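Local coordinates for erythrocyte membrane protein 1 (Plasmodium falciparum, PDB 2YK0) that probably binds host cell surface receptors as a parasite adhesin linked to blood-group-dependent rosetting, the chain here being its N-terminal NTS-DBL1-alpha and CIDR-gamma region, at residues Asn544-Cys549 and Leu560-Lys565. The protein carries 8 engineered substitutions. Sequence-based numbering, arbitrary orientation.
Sequences NQEWTC and LNNFNK
Leu560 lays its CD1 methyl almost directly over the face of the six-membered ring of Trp547, a CH-pi contact with CD1 3.8 Å from the ring centroid. CG anti to the backbone N (chi1 -166°) turns CD1 back over the indole. From there the same methyl also touches Gln545 CB at 3.6 Å. The backbone N of Leu560 stands 3.4 Å from Trp547 CZ3, at the rim of the same ring. These two residues form an antiparallel non-hydrogen-bonded pair of the four-stranded sheet in the CIDR-gamma domain, their side chains directed to the face on which Leu578 of helix 575-601 also touches the indole. Strand 542-552 and strand 555-560 are consecutive in a hairpin, tied nearer its turn by the Cys549-Cys558 disulfide. At Leu560 strand 555-560 ends and a type I turn, Leu560 to Phe563, begins; within it Asn561 N donates to Glu546 O at 2.7 Å. The Asn561 side chain reaches across to strand 542-552, where the Thr548 side chain meets it at about a right angle. Thr548 OG1 gives its proton to Asn561 OD1 at 2.8 Å, in the carbonyl plane; Lys559 NZ is a second donor to that oxygen. Further into the turn, Asn562 CB sits against CG and, at 3.5 Å, OE2 of Glu546, with the carboxylate and amide planes 64° apart.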
loop_
_atom_site.group_PDB
_atom_site.type_symbol
_atom_site.label_atom_id
_atom_site.label_comp_id
_atom_site.label_asym_id
_atom_site.label_seq_id
_atom_site.Cartn_x
_atom_site.Cartn_y
_atom_site.Cartn_z
ATOM N N ASN A 544 24.035 -6.977 6.989
ATOM C CA ASN A 544 25.481 -6.980 6.850
ATOM C C ASN A 544 25.862 -7.939 5.750
ATOM O O ASN A 544 25.563 -9.129 5.821
ATOM C CB ASN A 544 26.167 -7.320 8.151
ATOM C CG ASN A 544 27.604 -6.878 8.180
ATOM O OD1 ASN A 544 28.490 -7.595 7.718
ATOM N ND2 ASN A 544 27.865 -5.689 8.721
ATOM N N GLN A 545 26.472 -7.386 4.699
ATOM C CA GLN A 545 26.886 -8.086 3.497
ATOM C C GLN A 545 28.398 -8.125 3.406
ATOM O O GLN A 545 29.043 -7.092 3.253
ATOM C CB GLN A 545 26.323 -7.373 2.262
ATOM C CG GLN A 545 24.834 -7.534 2.026
ATOM C CD GLN A 545 24.406 -6.611 0.916
ATOM O OE1 GLN A 545 24.394 -5.381 1.056
ATOM N NE2 GLN A 545 24.103 -7.184 -0.234
ATOM N N GLU A 546 28.967 -9.319 3.501
ATOM C CA GLU A 546 30.399 -9.504 3.351
ATOM C C GLU A 546 30.678 -9.819 1.893
ATOM O O GLU A 546 30.142 -10.784 1.324
ATOM C CB GLU A 546 31.024 -10.508 4.348
ATOM C CG GLU A 546 30.140 -11.654 4.819
ATOM C CD GLU A 546 30.410 -12.192 6.216
ATOM O OE1 GLU A 546 31.554 -12.054 6.712
ATOM O OE2 GLU A 546 29.466 -12.758 6.816
ATOM N N TRP A 547 31.462 -8.912 1.284
ATOM C CA TRP A 547 31.845 -8.872 -0.113
ATOM C C TRP A 547 33.288 -9.149 -0.282
ATOM O O TRP A 547 34.115 -8.688 0.522
ATOM C CB TRP A 547 31.616 -7.457 -0.659
ATOM C CG TRP A 547 30.181 -7.105 -0.846
ATOM C CD1 TRP A 547 29.439 -6.235 -0.101
ATOM C CD2 TRP A 547 29.298 -7.652 -1.829
ATOM N NE1 TRP A 547 28.140 -6.232 -0.541
ATOM C CE2 TRP A 547 28.029 -7.083 -1.614
ATOM C CE3 TRP A 547 29.458 -8.567 -2.881
ATOM C CZ2 TRP A 547 26.934 -7.389 -2.426
ATOM C CZ3 TRP A 547 28.366 -8.895 -3.661
ATOM C CH2 TRP A 547 27.127 -8.303 -3.442
ATOM N N THR A 548 33.601 -9.830 -1.401
ATOM C CA THR A 548 34.962 -10.051 -1.867
ATOM C C THR A 548 35.043 -9.549 -3.297
ATOM O O THR A 548 34.520 -10.181 -4.224
ATOM C CB THR A 548 35.518 -11.463 -1.633
ATOM O OG1 THR A 548 34.906 -12.071 -0.491
ATOM C CG2 THR A 548 37.035 -11.442 -1.455
ATOM N N CYS A 549 35.645 -8.367 -3.461
ATOM C CA CYS A 549 35.811 -7.741 -4.765
ATOM C C CYS A 549 37.184 -8.018 -5.340
ATOM O O CYS A 549 38.204 -7.780 -4.676
ATOM C CB CYS A 549 35.508 -6.252 -4.694
ATOM S SG CYS A 549 33.789 -5.893 -4.288
ATOM N N LEU A 560 29.132 -12.176 -2.928
ATOM C CA LEU A 560 28.491 -12.050 -1.633
ATOM C C LEU A 560 28.806 -13.324 -0.872
ATOM O O LEU A 560 28.326 -14.413 -1.230
ATOM C CB LEU A 560 26.974 -11.811 -1.768
ATOM C CG LEU A 560 26.243 -11.327 -0.516
ATOM C CD1 LEU A 560 26.947 -10.157 0.141
ATOM C CD2 LEU A 560 24.843 -10.938 -0.852
ATOM N N ASN A 561 29.692 -13.191 0.126
ATOM C CA ASN A 561 30.153 -14.296 0.946
ATOM C C ASN A 561 29.010 -14.968 1.695
ATOM O O ASN A 561 28.784 -16.169 1.507
ATOM C CB ASN A 561 31.238 -13.815 1.886
ATOM C CG ASN A 561 32.436 -13.294 1.151
ATOM O OD1 ASN A 561 32.941 -13.919 0.206
ATOM N ND2 ASN A 561 32.942 -12.162 1.602
ATOM N N ASN A 562 28.260 -14.168 2.487
ATOM C CA ASN A 562 27.103 -14.559 3.290
ATOM C C ASN A 562 25.803 -14.556 2.466
ATOM O O ASN A 562 24.752 -14.160 2.967
ATOM C CB ASN A 562 27.000 -13.619 4.500
ATOM C CG ASN A 562 26.569 -12.207 4.195
ATOM O OD1 ASN A 562 25.570 -11.727 4.705
ATOM N ND2 ASN A 562 27.240 -11.537 3.291
ATOM N N PHE A 563 25.869 -15.007 1.211
ATOM C CA PHE A 563 24.713 -14.996 0.320
ATOM C C PHE A 563 23.571 -15.921 0.727
ATOM O O PHE A 563 23.791 -17.107 0.969
ATOM C CB PHE A 563 25.134 -15.244 -1.135
ATOM C CG PHE A 563 23.998 -15.515 -2.092
ATOM C CD1 PHE A 563 23.183 -14.477 -2.544
ATOM C CD2 PHE A 563 23.720 -16.812 -2.520
ATOM C CE1 PHE A 563 22.122 -14.731 -3.418
ATOM C CE2 PHE A 563 22.667 -17.062 -3.404
ATOM C CZ PHE A 563 21.877 -16.021 -3.849
ATOM N N ASN A 564 22.351 -15.375 0.743
ATOM C CA ASN A 564 21.118 -16.093 1.037
ATOM C C ASN A 564 20.102 -15.698 -0.026
ATOM O O ASN A 564 19.696 -14.538 -0.059
ATOM C CB ASN A 564 20.609 -15.740 2.450
ATOM C CG ASN A 564 19.359 -16.479 2.886
ATOM O OD1 ASN A 564 19.037 -17.583 2.412
ATOM N ND2 ASN A 564 18.640 -15.884 3.824
ATOM N N LYS A 565 19.721 -16.643 -0.917
ATOM C CA LYS A 565 18.779 -16.408 -2.034
ATOM C C LYS A 565 17.462 -15.754 -1.594
ATOM O O LYS A 565 16.983 -14.802 -2.221
ATOM C CB LYS A 565 18.542 -17.697 -2.862
ATOM C CG LYS A 565 17.780 -18.833 -2.149
ATOM C CD LYS A 565 18.667 -19.730 -1.262
ATOM C CE LYS A 565 17.881 -20.532 -0.247
ATOM N NZ LYS A 565 16.959 -21.518 -0.881
#